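Local coordinates for CalG4 (Micromonospora echinospora, PDB 3IA7), which belongs to the GT-B superfamily, whose members are built from two facing Rossmann-like domains, each with a parallel beta-sheet flanked by helices, at residues E46-A49 against E53-L56; Y19-L24 against I35-T40. One frame throughout, in Å; residues are numbered along the deposited sequence.

Contact 1: E46-A49 against E53-L56; sequences EVKA and EVVL. With CA (calcium ion), chain C.
Val-47 and Lys-48, on the last turn of helix 41-49, both lean on Val-54 of strand 53-56. One residue earlier, Glu-46 turns to a calcium ion instead. Its chain bends at the CB-CG bond (chi2 91°) and presents the carboxylate to the metal. Both oxygens bind: Glu-46 OE1 lies 2.6 Å and Glu-46 OE2 2.5 Å from the calcium ion, a bidentate grip that fixes the rotation of the carboxylate. Two waters bind the same ion. Leu-42 O of the same helix, with Gln-225 and His-297 of the second subunit, completes the site.

Val-47 is buried and its CB points at the strand. Its CG1 stands anti to the backbone N (chi1 163°) and meets Val-54 CG2 at 3.6 Å. The two side chains cross at about a right angle. Lys-48 approaches the same valine with its aliphatic part. Lys-48 CG lies 3.7 Å from Val-54 CG2. The chain then runs extended past the valine, and Lys-48 CE comes 3.7 Å from Val-54 CB. Ala-49 follows and packs on Ala-296 of the second subunit.

No hydrogen bond joins the two segments. The contact therefore rests on aliphatic carbons in van der Waals contact, with the lysine methylenes shielding the valine at an exposed margin. Glu-53 OE1 forms a salt bridge with Arg-34 NE. The metal chemistry belongs to Glu-46, which ties the helix to the neighbouring subunit through calcium.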
# COMPACT_ATOMS: atom_id res chain seq x y z
N GLU A 46 12.06 0.90 -7.82
CA GLU A 46 10.86 1.24 -7.09
C GLU A 46 10.04 2.32 -7.88
O GLU A 46 8.80 2.25 -7.99
CB GLU A 46 11.27 1.78 -5.72
CG GLU A 46 11.83 0.71 -4.80
CD GLU A 46 13.35 0.51 -4.88
OE1 GLU A 46 13.98 0.83 -5.93
OE2 GLU A 46 13.92 -0.05 -3.91
N VAL A 47 10.75 3.29 -8.42
CA VAL A 47 10.13 4.38 -9.16
C VAL A 47 9.55 3.87 -10.51
O VAL A 47 8.48 4.29 -10.93
CB VAL A 47 11.21 5.47 -9.32
CG1 VAL A 47 10.83 6.40 -10.36
CG2 VAL A 47 11.45 6.20 -7.90
N LYS A 48 10.27 2.96 -11.17
CA LYS A 48 9.82 2.36 -12.40
C LYS A 48 8.56 1.57 -12.18
O LYS A 48 7.65 1.62 -12.99
CB LYS A 48 10.90 1.44 -12.98
CG LYS A 48 12.00 2.32 -13.60
CD LYS A 48 13.18 1.49 -14.05
CE LYS A 48 14.20 2.44 -14.65
NZ LYS A 48 15.15 1.67 -15.45
N ALA A 49 8.53 0.80 -11.08
CA ALA A 49 7.35 0.00 -10.77
C ALA A 49 6.14 0.90 -10.52
O ALA A 49 5.01 0.48 -10.79
CB ALA A 49 7.60 -0.93 -9.54
N GLU A 53 9.45 6.76 -15.84
CA GLU A 53 10.76 6.60 -16.48
C GLU A 53 11.79 7.25 -15.58
O GLU A 53 11.50 8.30 -15.04
CB GLU A 53 10.80 7.39 -17.80
CG GLU A 53 9.94 6.88 -18.92
CD GLU A 53 10.03 7.79 -20.14
OE1 GLU A 53 8.96 8.20 -20.66
OE2 GLU A 53 11.17 8.12 -20.53
N VAL A 54 13.01 6.71 -15.52
CA VAL A 54 14.01 7.20 -14.55
C VAL A 54 15.14 7.97 -15.28
O VAL A 54 15.61 7.55 -16.34
CB VAL A 54 14.56 6.03 -13.71
CG1 VAL A 54 15.91 6.38 -12.94
CG2 VAL A 54 13.51 5.57 -12.68
N VAL A 55 15.53 9.08 -14.68
CA VAL A 55 16.75 9.81 -15.02
C VAL A 55 17.65 9.63 -13.79
O VAL A 55 17.31 10.08 -12.67
CB VAL A 55 16.46 11.32 -15.22
CG1 VAL A 55 17.82 12.14 -15.23
CG2 VAL A 55 15.67 11.53 -16.54
N LEU A 56 18.78 8.96 -13.97
CA LEU A 56 19.69 8.72 -12.82
C LEU A 56 20.58 9.92 -12.52
O LEU A 56 21.04 10.64 -13.45
CB LEU A 56 20.64 7.53 -13.10
CG LEU A 56 19.93 6.19 -13.32
CD1 LEU A 56 21.00 5.16 -13.74
CD2 LEU A 56 19.25 5.78 -12.04
CA CA C . 16.08 -0.42 -5.11
O HOH W 1 18.30 -1.37 -5.34
O HOH W 2 16.59 0.07 -7.44

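Contact 2: Y19-L24 against I35-T40; sequences YPSLGL and ITYVTT
Ser-21 of helix 15-30 and Tyr-37 of strand 34-39 meet through their hydroxyl groups. Tyr-37 OH donates a hydrogen bond to Ser-21 OG at 2.7 Å. The serine oxygen sits at the ring edge, in the plane of the tyrosine ring. The angle at Tyr-37 OH, from CZ to Ser-21 OG, is about 120°, which suits a phenol donor. With chi1 at 75°, Ser-21 OG lies between the backbone N and the carbonyl carbon. From there it bonds both Tyr-37 OH and Val-18 O, the latter one turn back on its own helix. Tyr-37 OH has a further hydrogen bond with Asn-11 ND2. Both hydroxyls are buried, and each has two partners.

Apolar contact between the segments is slight. Leu-22 CD2 comes no nearer than 4.5 Å to Tyr-37 CE1. The Tyr-37 side chain also touches Val-18 and Val-25 of the same helix.

Among backbone bonds, Leu-22 N reaches Tyr-19 O at 3.1 Å within the helix. Tyr-37 pairs with Val-55 of strand 53-56, and on the other side Thr-36 pairs with Ile-7 and Phe-9 of strand 6-10. The ring thus springs from an inner strand of the sheet. Helix 15-30 and strand 34-39 are the second and third elements of the beta-alpha-beta unit that opens the chain, a crossover characteristic of the Rossmann-like domains of the GT-B fold.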
# COMPACT_ATOMS: atom_id res chain seq x y z
N TYR A 19 9.23 7.56 -0.91
CA TYR A 19 8.01 6.75 -0.72
C TYR A 19 6.70 7.55 -0.73
O TYR A 19 5.79 7.19 -1.49
CB TYR A 19 8.12 5.77 0.46
CG TYR A 19 6.76 5.14 0.81
CD1 TYR A 19 6.33 3.96 0.18
CD2 TYR A 19 5.90 5.73 1.78
CE1 TYR A 19 5.08 3.37 0.49
CE2 TYR A 19 4.65 5.14 2.10
CZ TYR A 19 4.25 3.97 1.45
OH TYR A 19 3.01 3.40 1.75
N PRO A 20 6.61 8.65 0.03
CA PRO A 20 5.36 9.41 0.03
C PRO A 20 4.93 9.94 -1.37
O PRO A 20 3.75 10.03 -1.64
CB PRO A 20 5.66 10.57 0.99
CG PRO A 20 6.77 10.07 1.87
CD PRO A 20 7.61 9.27 0.93
N SER A 21 5.89 10.21 -2.24
CA SER A 21 5.68 10.75 -3.63
C SER A 21 5.08 9.70 -4.55
O SER A 21 4.47 10.04 -5.56
CB SER A 21 7.04 11.19 -4.27
OG SER A 21 7.91 10.09 -4.74
N LEU A 22 5.31 8.42 -4.24
CA LEU A 22 5.08 7.34 -5.19
C LEU A 22 3.61 7.14 -5.53
O LEU A 22 3.27 6.87 -6.71
CB LEU A 22 5.69 5.98 -4.70
CG LEU A 22 7.24 5.84 -4.79
CD1 LEU A 22 7.68 4.34 -4.57
CD2 LEU A 22 7.79 6.41 -6.08
N GLY A 23 2.74 7.24 -4.53
CA GLY A 23 1.27 7.23 -4.72
C GLY A 23 0.82 8.26 -5.77
O GLY A 23 0.02 7.95 -6.63
N LEU A 24 1.34 9.50 -5.66
CA LEU A 24 1.07 10.55 -6.64
C LEU A 24 1.58 10.20 -8.03
O LEU A 24 0.88 10.42 -9.01
CB LEU A 24 1.64 11.89 -6.19
CG LEU A 24 1.43 13.08 -7.13
CD1 LEU A 24 -0.10 13.32 -7.50
CD2 LEU A 24 2.09 14.32 -6.45
N ILE A 35 5.47 10.34 -16.92
CA ILE A 35 6.22 10.73 -15.74
C ILE A 35 7.70 10.36 -15.88
O ILE A 35 8.05 9.21 -16.20
CB ILE A 35 5.68 10.07 -14.43
CG1 ILE A 35 4.13 10.06 -14.39
CG2 ILE A 35 6.39 10.72 -13.17
CD1 ILE A 35 3.51 11.54 -14.38
N THR A 36 8.56 11.36 -15.69
CA THR A 36 9.98 11.14 -15.65
C THR A 36 10.39 11.46 -14.22
O THR A 36 9.85 12.40 -13.63
CB THR A 36 10.69 12.06 -16.66
OG1 THR A 36 10.24 11.75 -18.00
CG2 THR A 36 12.23 11.88 -16.59
N TYR A 37 11.35 10.73 -13.68
CA TYR A 37 11.61 10.83 -12.26
C TYR A 37 13.13 10.74 -12.04
O TYR A 37 13.76 9.74 -12.44
CB TYR A 37 10.85 9.70 -11.51
CG TYR A 37 10.73 9.90 -9.99
CD1 TYR A 37 9.49 10.03 -9.38
CD2 TYR A 37 11.85 9.85 -9.16
CE1 TYR A 37 9.36 10.18 -8.01
CE2 TYR A 37 11.75 10.03 -7.76
CZ TYR A 37 10.48 10.20 -7.20
OH TYR A 37 10.33 10.31 -5.83
N VAL A 38 13.69 11.80 -11.43
CA VAL A 38 15.12 11.83 -11.12
C VAL A 38 15.41 11.15 -9.77
O VAL A 38 14.91 11.57 -8.68
CB VAL A 38 15.69 13.29 -11.14
CG1 VAL A 38 17.23 13.33 -10.88
CG2 VAL A 38 15.30 14.04 -12.48
N THR A 39 16.24 10.11 -9.84
CA THR A 39 16.60 9.36 -8.65
C THR A 39 17.93 8.63 -8.83
O THR A 39 18.62 8.83 -9.82
CB THR A 39 15.47 8.39 -8.20
OG1 THR A 39 15.75 7.94 -6.86
CG2 THR A 39 15.32 7.18 -9.24
N THR A 40 18.33 7.83 -7.84
CA THR A 40 19.57 7.10 -7.91
C THR A 40 19.30 5.63 -8.24
O THR A 40 18.14 5.21 -8.19
CB THR A 40 20.33 7.16 -6.56
OG1 THR A 40 19.54 6.57 -5.51
CG2 THR A 40 20.74 8.58 -6.22

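Both contacts set a helix against the seven-stranded parallel sheet, and strands 34-39 and 53-56 are neighbours in it. They belong to successive beta-alpha-beta units that share strand 34-39. Glu-53 N and Glu-53 O probably hydrogen-bond to Ile-35 O and Tyr-37 N, each at 2.8 Å. Val-47 CG1 also packs on Tyr-37 CB at 3.5 Å. Contact 2 is the core member, buried, and it is polar, with a hydroxyl pair inside the fold. Contact 1 lies at an edge strand of the sheet within this chain, is only partly buried and is apolar. Its helix carries a calcium ligand at the subunit interface, whereas no other chain touches contact 2.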